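Local coordinates for uncharacterized protein (Deinococcus radiodurans, PDB 3NQN), which is of unknown function but binds calcium ions and belongs to a family grouped with the Bet v 1-like proteins, at residues L4-H14 and G102-A113; A30-L38 and R142-A153. One frame throughout, in Å; residues are numbered along the deposited sequence.

Contact 1. Residues L4-H14 and G102-A113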
loop_
_atom_site.group_PDB
_atom_site.type_symbol
_atom_site.label_atom_id
_atom_site.label_comp_id
_atom_site.label_asym_id
_atom_site.label_seq_id
_atom_site.Cartn_x
_atom_site.Cartn_y
_atom_site.Cartn_z
ATOM N N LEU A 4 11.612 -16.916 6.680
ATOM C CA LEU A 4 10.447 -16.004 6.942
ATOM C C LEU A 4 10.423 -15.542 8.396
ATOM O O LEU A 4 9.402 -15.059 8.907
ATOM C CB LEU A 4 9.153 -16.671 6.540
ATOM C CG LEU A 4 9.154 -17.023 5.040
ATOM C CD1 LEU A 4 7.864 -17.726 4.648
ATOM C CD2 LEU A 4 9.376 -15.769 4.196
ATOM N N SER A 5 11.574 -15.685 9.046
ATOM C CA SER A 5 11.775 -15.176 10.397
ATOM C C SER A 5 13.135 -14.512 10.474
ATOM O O SER A 5 14.050 -14.858 9.718
ATOM C CB SER A 5 11.694 -16.303 11.438
ATOM O OG SER A 5 10.355 -16.718 11.649
ATOM N N ALA A 6 13.256 -13.551 11.371
ATOM C CA ALA A 6 14.509 -12.884 11.644
ATOM C C ALA A 6 14.484 -12.535 13.130
ATOM O O ALA A 6 13.407 -12.278 13.699
ATOM C CB ALA A 6 14.666 -11.640 10.796
ATOM N N GLU A 7 15.655 -12.584 13.758
ATOM C CA GLU A 7 15.817 -12.335 15.200
ATOM C C GLU A 7 16.980 -11.393 15.412
ATOM O O GLU A 7 17.917 -11.405 14.658
ATOM C CB GLU A 7 16.130 -13.663 15.918
ATOM C CG GLU A 7 16.319 -13.551 17.448
ATOM C CD GLU A 7 17.755 -13.165 17.894
ATOM O OE1 GLU A 7 18.717 -13.333 17.115
ATOM O OE2 GLU A 7 17.906 -12.744 19.052
ATOM N N GLN A 8 16.917 -10.579 16.448
ATOM C CA GLN A 8 18.050 -9.724 16.803
ATOM C C GLN A 8 18.043 -9.485 18.308
ATOM O O GLN A 8 16.975 -9.331 18.920
ATOM C CB GLN A 8 17.996 -8.392 16.045
ATOM C CG GLN A 8 19.153 -7.440 16.322
ATOM C CD GLN A 8 20.525 -8.000 15.910
ATOM O OE1 GLN A 8 21.138 -8.778 16.638
ATOM N NE2 GLN A 8 21.021 -7.558 14.776
ATOM N N SER A 9 19.221 -9.550 18.919
ATOM C CA SER A 9 19.347 -9.257 20.332
ATOM C C SER A 9 20.637 -8.498 20.596
ATOM O O SER A 9 21.661 -8.720 19.934
ATOM C CB SER A 9 19.253 -10.528 21.181
ATOM O OG SER A 9 20.036 -11.569 20.646
ATOM N N PHE A 10 20.578 -7.574 21.544
ATOM C CA PHE A 10 21.718 -6.716 21.814
ATOM C C PHE A 10 21.520 -5.919 23.079
ATOM O O PHE A 10 20.402 -5.800 23.591
ATOM C CB PHE A 10 21.947 -5.761 20.623
ATOM C CG PHE A 10 20.768 -4.875 20.317
ATOM C CD1 PHE A 10 19.733 -5.335 19.502
ATOM C CD2 PHE A 10 20.690 -3.592 20.834
ATOM C CE1 PHE A 10 18.635 -4.538 19.228
ATOM C CE2 PHE A 10 19.583 -2.789 20.565
ATOM C CZ PHE A 10 18.566 -3.256 19.751
ATOM N N THR A 11 22.611 -5.355 23.564
ATOM C CA THR A 11 22.599 -4.523 24.765
ATOM C C THR A 11 23.127 -3.142 24.440
ATOM O O THR A 11 23.922 -2.992 23.547
ATOM C CB THR A 11 23.441 -5.140 25.906
ATOM O OG1 THR A 11 24.755 -5.463 25.426
ATOM C CG2 THR A 11 22.773 -6.388 26.451
ATOM N N LEU A 12 22.632 -2.144 25.169
ATOM C CA LEU A 12 23.059 -0.739 25.031
ATOM C C LEU A 12 22.905 -0.075 26.369
ATOM O O LEU A 12 21.944 -0.344 27.082
ATOM C CB LEU A 12 22.146 0.034 24.076
ATOM C CG LEU A 12 22.130 -0.267 22.602
ATOM C CD1 LEU A 12 21.058 0.602 21.934
ATOM C CD2 LEU A 12 23.516 -0.000 21.994
ATOM N N ARG A 13 23.802 0.846 26.688
ATOM C CA ARG A 13 23.716 1.588 27.930
ATOM C C ARG A 13 23.071 2.952 27.705
ATOM O O ARG A 13 23.442 3.683 26.787
ATOM C CB ARG A 13 25.105 1.761 28.548
ATOM C CG ARG A 13 25.118 2.619 29.816
ATOM C CD ARG A 13 26.171 2.133 30.782
ATOM N NE ARG A 13 26.393 3.059 31.884
ATOM C CZ ARG A 13 26.714 2.678 33.112
ATOM N NH1 ARG A 13 26.771 1.388 33.405
ATOM N NH2 ARG A 13 26.920 3.582 34.062
ATOM N N HIS A 14 22.083 3.284 28.524
ATOM C CA HIS A 14 21.484 4.606 28.443
ATOM C C HIS A 14 22.393 5.516 29.274
ATOM O O HIS A 14 22.616 5.244 30.432
ATOM C CB HIS A 14 20.058 4.611 29.019
ATOM C CG HIS A 14 19.286 5.852 28.697
ATOM N ND1 HIS A 14 19.653 7.101 29.160
ATOM C CD2 HIS A 14 18.167 6.040 27.963
ATOM C CE1 HIS A 14 18.800 8.001 28.709
ATOM N NE2 HIS A 14 17.887 7.385 27.986
ATOM N N GLY A 102 22.093 1.170 36.549
ATOM C CA GLY A 102 23.096 1.942 35.829
ATOM C C GLY A 102 22.681 2.325 34.434
ATOM O O GLY A 102 23.444 2.990 33.718
ATOM N N GLY A 103 21.481 1.902 34.029
ATOM C CA GLY A 103 20.959 2.235 32.702
ATOM C C GLY A 103 21.292 1.220 31.616
ATOM O O GLY A 103 21.108 1.486 30.448
ATOM N N GLU A 104 21.769 0.058 32.009
ATOM C CA GLU A 104 22.075 -1.010 31.068
ATOM C C GLU A 104 20.768 -1.556 30.468
ATOM O O GLU A 104 19.910 -2.038 31.202
ATOM C CB GLU A 104 22.827 -2.134 31.790
ATOM C CG GLU A 104 24.169 -1.710 32.430
ATOM C CD GLU A 104 25.226 -1.346 31.400
ATOM O OE1 GLU A 104 25.044 -1.693 30.219
ATOM O OE2 GLU A 104 26.249 -0.728 31.775
HETATM N N MSE A 105 20.620 -1.473 29.152
HETATM C CA MSE A 105 19.420 -1.973 28.489
HETATM C C MSE A 105 19.714 -3.223 27.660
HETATM O O MSE A 105 20.785 -3.356 27.081
HETATM C CB MSE A 105 18.816 -0.892 27.588
HETATM C CG MSE A 105 18.389 0.369 28.354
HETATM SE SE MSE A 105 17.740 1.731 27.203
HETATM C CE MSE A 105 19.304 2.074 26.077
ATOM N N ALA A 106 18.750 -4.134 27.641
ATOM C CA ALA A 106 18.814 -5.348 26.837
ATOM C C ALA A 106 17.601 -5.351 25.929
ATOM O O ALA A 106 16.477 -5.073 26.375
ATOM C CB ALA A 106 18.811 -6.615 27.734
ATOM N N PHE A 107 17.827 -5.674 24.659
ATOM C CA PHE A 107 16.769 -5.761 23.677
ATOM C C PHE A 107 16.823 -7.099 22.960
ATOM O O PHE A 107 17.900 -7.644 22.731
ATOM C CB PHE A 107 16.934 -4.650 22.634
ATOM C CG PHE A 107 16.819 -3.271 23.192
ATOM C CD1 PHE A 107 15.589 -2.640 23.250
ATOM C CD2 PHE A 107 17.952 -2.586 23.651
ATOM C CE1 PHE A 107 15.470 -1.352 23.786
ATOM C CE2 PHE A 107 17.843 -1.309 24.171
ATOM C CZ PHE A 107 16.599 -0.686 24.237
ATOM N N ALA A 108 15.640 -7.615 22.623
ATOM C CA ALA A 108 15.483 -8.755 21.750
ATOM C C ALA A 108 14.263 -8.468 20.858
ATOM O O ALA A 108 13.183 -8.093 21.367
ATOM C CB ALA A 108 15.250 -10.035 22.559
ATOM N N PHE A 109 14.440 -8.609 19.553
ATOM C CA PHE A 109 13.345 -8.442 18.588
ATOM C C PHE A 109 13.197 -9.656 17.731
ATOM O O PHE A 109 14.191 -10.302 17.386
ATOM C CB PHE A 109 13.594 -7.244 17.699
ATOM C CG PHE A 109 13.469 -5.944 18.408
ATOM C CD1 PHE A 109 12.238 -5.318 18.514
ATOM C CD2 PHE A 109 14.566 -5.374 19.032
ATOM C CE1 PHE A 109 12.099 -4.141 19.201
ATOM C CE2 PHE A 109 14.436 -4.183 19.718
ATOM C CZ PHE A 109 13.187 -3.568 19.804
ATOM N N GLN A 110 11.951 -9.999 17.404
ATOM C CA GLN A 110 11.676 -11.131 16.491
ATOM C C GLN A 110 10.671 -10.675 15.426
ATOM O O GLN A 110 9.759 -9.890 15.710
ATOM C CB GLN A 110 11.150 -12.368 17.241
ATOM C CG GLN A 110 11.969 -12.783 18.486
ATOM C CD GLN A 110 11.629 -11.965 19.729
ATOM O OE1 GLN A 110 10.483 -11.622 19.962
ATOM N NE2 GLN A 110 12.634 -11.663 20.531
ATOM N N PHE A 111 10.908 -11.104 14.183
ATOM C CA PHE A 111 10.054 -10.763 13.062
ATOM C C PHE A 111 9.655 -12.014 12.349
ATOM O O PHE A 111 10.474 -12.914 12.157
ATOM C CB PHE A 111 10.793 -9.874 12.056
ATOM C CG PHE A 111 11.248 -8.589 12.609
ATOM C CD1 PHE A 111 12.483 -8.495 13.258
ATOM C CD2 PHE A 111 10.490 -7.445 12.450
ATOM C CE1 PHE A 111 12.923 -7.295 13.751
ATOM C CE2 PHE A 111 10.931 -6.244 12.933
ATOM C CZ PHE A 111 12.157 -6.164 13.591
ATOM N N GLN A 112 8.387 -12.082 11.956
ATOM C CA GLN A 112 7.882 -13.205 11.188
ATOM C C GLN A 112 7.031 -12.645 10.035
ATOM O O GLN A 112 6.149 -11.827 10.253
ATOM C CB GLN A 112 7.051 -14.136 12.094
ATOM C CG GLN A 112 6.316 -15.282 11.361
ATOM C CD GLN A 112 7.194 -16.494 11.099
ATOM O OE1 GLN A 112 8.075 -16.823 11.895
ATOM N NE2 GLN A 112 6.924 -17.193 10.004
ATOM N N ALA A 113 7.347 -13.040 8.809
ATOM C CA ALA A 113 6.552 -12.620 7.652
ATOM C C ALA A 113 5.502 -13.697 7.437
ATOM O O ALA A 113 5.810 -14.870 7.486
ATOM C CB ALA A 113 7.419 -12.467 6.415
#

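Contact 2. Residues A30-L38 and R142-A153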
loop_
_atom_site.group_PDB
_atom_site.type_symbol
_atom_site.label_atom_id
_atom_site.label_comp_id
_atom_site.label_asym_id
_atom_site.label_seq_id
_atom_site.Cartn_x
_atom_site.Cartn_y
_atom_site.Cartn_z
ATOM N N ALA A 30 10.203 7.328 21.729
ATOM C CA ALA A 30 11.591 7.535 22.191
ATOM C C ALA A 30 12.483 6.424 21.662
ATOM O O ALA A 30 13.437 6.661 20.938
ATOM C CB ALA A 30 11.635 7.550 23.717
ATOM N N ALA A 31 12.140 5.195 22.020
ATOM C CA ALA A 31 12.943 4.014 21.659
ATOM C C ALA A 31 13.102 3.835 20.155
ATOM O O ALA A 31 14.171 3.471 19.697
ATOM C CB ALA A 31 12.325 2.737 22.283
ATOM N N LEU A 32 12.039 4.080 19.390
ATOM C CA LEU A 32 12.080 3.876 17.936
ATOM C C LEU A 32 12.276 5.162 17.089
ATOM O O LEU A 32 12.170 5.112 15.875
ATOM C CB LEU A 32 10.825 3.151 17.473
ATOM C CG LEU A 32 10.507 1.829 18.175
ATOM C CD1 LEU A 32 9.146 1.305 17.705
ATOM C CD2 LEU A 32 11.623 0.787 17.944
ATOM N N ALA A 33 12.595 6.278 17.725
ATOM C CA ALA A 33 12.779 7.572 16.991
ATOM C C ALA A 33 13.732 7.494 15.759
ATOM O O ALA A 33 13.416 8.023 14.689
ATOM C CB ALA A 33 13.239 8.678 17.959
ATOM N N GLY A 34 14.861 6.809 15.909
ATOM C CA GLY A 34 15.855 6.726 14.844
ATOM C C GLY A 34 15.908 5.396 14.117
ATOM O O GLY A 34 16.829 5.135 13.358
ATOM N N VAL A 35 14.923 4.544 14.341
ATOM C CA VAL A 35 14.915 3.224 13.703
ATOM C C VAL A 35 14.546 3.319 12.216
ATOM O O VAL A 35 13.609 4.007 11.848
ATOM C CB VAL A 35 13.990 2.274 14.448
ATOM C CG1 VAL A 35 13.763 0.990 13.666
ATOM C CG2 VAL A 35 14.590 1.967 15.840
ATOM N N ARG A 36 15.308 2.629 11.376
ATOM C CA ARG A 36 15.077 2.643 9.940
ATOM C C ARG A 36 14.381 1.365 9.493
ATOM O O ARG A 36 14.343 0.358 10.225
ATOM C CB ARG A 36 16.409 2.763 9.176
ATOM C CG ARG A 36 17.153 4.111 9.334
ATOM C CD ARG A 36 18.662 3.925 9.123
ATOM N NE ARG A 36 18.998 3.690 7.743
ATOM C CZ ARG A 36 20.016 2.945 7.308
ATOM N NH1 ARG A 36 20.799 2.272 8.149
ATOM N NH2 ARG A 36 20.222 2.840 6.003
ATOM N N PHE A 37 13.833 1.431 8.276
ATOM C CA PHE A 37 13.194 0.307 7.589
ATOM C C PHE A 37 11.849 -0.078 8.160
ATOM O O PHE A 37 11.289 -1.112 7.792
ATOM C CB PHE A 37 14.139 -0.890 7.489
ATOM C CG PHE A 37 15.499 -0.531 6.967
ATOM C CD1 PHE A 37 15.652 -0.054 5.671
ATOM C CD2 PHE A 37 16.629 -0.639 7.780
ATOM C CE1 PHE A 37 16.920 0.290 5.176
ATOM C CE2 PHE A 37 17.888 -0.301 7.295
ATOM C CZ PHE A 37 18.034 0.164 5.990
ATOM N N LEU A 38 11.309 0.784 9.022
ATOM C CA LEU A 38 9.942 0.658 9.500
ATOM C C LEU A 38 9.171 1.891 9.009
ATOM O O LEU A 38 9.069 2.909 9.710
ATOM C CB LEU A 38 9.884 0.557 11.035
ATOM C CG LEU A 38 10.514 -0.696 11.671
ATOM C CD1 LEU A 38 10.309 -0.669 13.190
ATOM C CD2 LEU A 38 9.944 -1.985 11.055
ATOM N N ARG A 142 17.319 -7.183 6.909
ATOM C CA ARG A 142 17.796 -5.812 6.826
ATOM C C ARG A 142 17.300 -5.020 8.049
ATOM O O ARG A 142 18.086 -4.326 8.723
ATOM C CB ARG A 142 17.308 -5.144 5.538
ATOM C CG ARG A 142 17.943 -3.766 5.253
ATOM C CD ARG A 142 19.299 -3.906 4.609
ATOM N NE ARG A 142 19.726 -2.671 3.940
ATOM C CZ ARG A 142 20.516 -1.738 4.478
ATOM N NH1 ARG A 142 20.993 -1.871 5.722
ATOM N NH2 ARG A 142 20.841 -0.666 3.758
ATOM N N VAL A 143 16.010 -5.134 8.356
ATOM C CA VAL A 143 15.457 -4.392 9.486
ATOM C C VAL A 143 16.050 -4.903 10.810
ATOM O O VAL A 143 16.430 -4.111 11.661
ATOM C CB VAL A 143 13.894 -4.414 9.514
ATOM C CG1 VAL A 143 13.360 -5.828 9.665
ATOM C CG2 VAL A 143 13.372 -3.510 10.630
ATOM N N ALA A 144 16.189 -6.216 10.937
ATOM C CA ALA A 144 16.696 -6.828 12.170
ATOM C C ALA A 144 18.162 -6.420 12.413
ATOM O O ALA A 144 18.525 -5.960 13.500
ATOM C CB ALA A 144 16.569 -8.354 12.093
ATOM N N LYS A 145 18.970 -6.539 11.373
ATOM C CA LYS A 145 20.380 -6.208 11.462
ATOM C C LYS A 145 20.656 -4.742 11.743
ATOM O O LYS A 145 21.679 -4.425 12.336
ATOM C CB LYS A 145 21.102 -6.642 10.205
ATOM C CG LYS A 145 21.269 -8.167 10.091
ATOM C CD LYS A 145 21.965 -8.514 8.792
ATOM C CE LYS A 145 22.046 -10.016 8.585
ATOM N NZ LYS A 145 22.521 -10.346 7.210
ATOM N N ALA A 146 19.744 -3.849 11.344
ATOM C CA ALA A 146 19.949 -2.412 11.562
ATOM C C ALA A 146 19.403 -1.917 12.913
ATOM O O ALA A 146 19.660 -0.783 13.301
ATOM C CB ALA A 146 19.325 -1.585 10.385
ATOM N N LEU A 147 18.676 -2.765 13.631
ATOM C CA LEU A 147 18.050 -2.340 14.894
ATOM C C LEU A 147 19.006 -1.763 15.937
ATOM O O LEU A 147 18.697 -0.757 16.546
ATOM C CB LEU A 147 17.201 -3.459 15.525
ATOM C CG LEU A 147 15.753 -3.515 15.104
ATOM C CD1 LEU A 147 15.044 -4.697 15.791
ATOM C CD2 LEU A 147 15.035 -2.182 15.413
ATOM N N PRO A 148 20.154 -2.421 16.176
ATOM C CA PRO A 148 21.054 -1.834 17.172
ATOM C C PRO A 148 21.466 -0.389 16.825
ATOM O O PRO A 148 21.488 0.468 17.694
ATOM C CB PRO A 148 22.252 -2.780 17.154
ATOM C CG PRO A 148 21.625 -4.141 16.792
ATOM C CD PRO A 148 20.545 -3.796 15.799
ATOM N N GLU A 149 21.788 -0.157 15.560
ATOM C CA GLU A 149 22.132 1.164 15.064
ATOM C C GLU A 149 20.967 2.136 15.308
ATOM O O GLU A 149 21.152 3.231 15.851
ATOM C CB GLU A 149 22.434 1.075 13.554
ATOM C CG GLU A 149 22.847 2.406 12.900
ATOM C CD GLU A 149 23.086 2.282 11.405
ATOM O OE1 GLU A 149 22.298 1.580 10.710
ATOM O OE2 GLU A 149 24.052 2.913 10.914
ATOM N N GLY A 150 19.755 1.692 14.960
ATOM C CA GLY A 150 18.550 2.507 15.114
ATOM C C GLY A 150 18.220 2.855 16.543
ATOM O O GLY A 150 17.917 4.000 16.843
ATOM N N LEU A 151 18.236 1.867 17.433
ATOM C CA LEU A 151 17.989 2.153 18.827
ATOM C C LEU A 151 19.063 3.086 19.390
ATOM O O LEU A 151 18.750 4.017 20.121
ATOM C CB LEU A 151 17.874 0.872 19.671
ATOM C CG LEU A 151 16.428 0.377 19.832
ATOM C CD1 LEU A 151 15.919 -0.265 18.549
ATOM C CD2 LEU A 151 16.326 -0.559 20.941
ATOM N N ALA A 152 20.324 2.850 19.031
ATOM C CA ALA A 152 21.417 3.707 19.531
ATOM C C ALA A 152 21.221 5.162 19.080
ATOM O O ALA A 152 21.443 6.084 19.849
ATOM C CB ALA A 152 22.781 3.173 19.081
ATOM N N ALA A 153 20.738 5.347 17.849
ATOM C CA ALA A 153 20.466 6.687 17.314
ATOM C C ALA A 153 19.414 7.458 18.134
ATOM O O ALA A 153 19.375 8.663 18.091
ATOM C CB ALA A 153 20.042 6.598 15.874
HETATM O O HOH W 1 15.764 5.207 18.170
HETATM O O HOH W 2 17.358 1.119 12.381
HETATM O O HOH W 3 16.197 -1.241 11.751
#

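Contact 1. Residues L4-H14 and G102-A113
Gly102 and Gly103 start the second segment against the end of strand 5-13, where Gly102 O lies over one face of the Arg13 guanidinium and Gly103 O accepts the N-H of His14. Gly103 suits this turn because its backbone angles, and the nearby His14 O, would make any CB clash. In one conformer of these two mobile side chains, Arg13 NH1 donates to Glu104 OE2 in a salt bridge, 2.7 Å between the two atoms, from the anti side and clearly out of the carboxylate plane. Strand 104-113 then runs antiparallel to strand 5-13, the segment axes at 157°, with paired backbone hydrogen bonds at Leu12-Met105, Phe10-Phe107, Gln8-Phe109 and Ala6-Phe111. Met105, a selenomethionine, turns its CE to Leu12 CB at 4.0 Å, its SE to the edge of the His14 ring. Ala106 joins Thr11 on the other, more exposed face, which suits small or polar residues. Phe107 sets its CB 3.8 Å from the Phe10 centroid: with CG between the backbone N and the carbonyl carbon (chi1 59°), Phe10 leans toward strand 104-113, though the rings barely overlap. Ala108 faces Ser9; Phe109 CD2 lies 4.2 Å from Phe10 CE1; Gln110, beside Glu7, is hydrogen-bonded to Gln96. Phe111 CB approaches the small Ala6. First and last strands thus pair, apolar toward the helices; opposite, Ser5 and Glu7 bind calcium in a crystal of this protein, with none bound to this chain. Strand 90-99 flanks 104-113, 5-13 is outermost, and helices 122-153 and 18-26 cover the aromatic face.

Contact 2. Residues A30-L38 and R142-A153
Val35 and Gly150 bring the two backbones within 4.0 Å, CA to CA, where the type I turn Leu32-Val35 lies on helix 142-153. Glycine suits two places: with this backbone a CB at Gly150 would run into Val35 CA, and one at Gly34 into Ala153 CB. Three waters join the backbones: one bound by Ala31 O, Gly34 N and Gly150 O, one linking Arg36 N to Ala146 O, one donating to Arg36 O and Val143 O. The branched Val35 fits between two leucines, CG1 meeting Leu147 CD2 and CG2 meeting Leu151 CD1, each at 3.8 Å. Phe37 lies between two arginine chains: Arg142 CG sits over the centre of one ring face, 4.0 Å from the centroid, and Arg36 CB covers the opposite face. Bent at chi2 (82°) in the conformer given, Arg142 turns its guanidinium past the ring's rim, so that Phe37 CZ lies over its face, 3.5 Å from Arg142 CZ, the planes 48° apart. Ala146 CB meets the ring edge at Phe37 CE2, 3.6 Å away. An alanine in place of Phe37 would probably leave Arg142 free to swing and Ala146 without its apolar cover. Arg36 NH1 reaches Glu149 OE1 at 3.0 Å in a salt bridge whose hydrogen bond is weak. Leu38 CD2 crosses Val143 CG2 at about a right angle, in one conformer, with Leu52 of strand 47-56 beside both. Such a loop, laid on a long C-terminal helix that packs on an antiparallel sheet, is consistent with the Bet v 1-like (helix-grip) fold.

How the contacts relate
Contacts 1 and 2 share the long helix 122-153: its part 142-153 belongs to contact 2, and its inner face packs on the strands of contact 1. Phe107 and Phe109 meet Leu151 and Leu147, Phe10 meets Pro148, and Gln8 NE2 probably bonds to Ala144 O, so the same apolar layer serves both. Each contact is partly buried, with a core side and a polar rim. Contact 1 is held mainly by direct strand-to-strand backbone bonds, whereas contact 2, between loop and helix, relies on waters, close glycine backbones and side-chain packing. Each has one arginine-glutamate salt bridge at its rim, with the poorer hydrogen-bond geometry in contact 2.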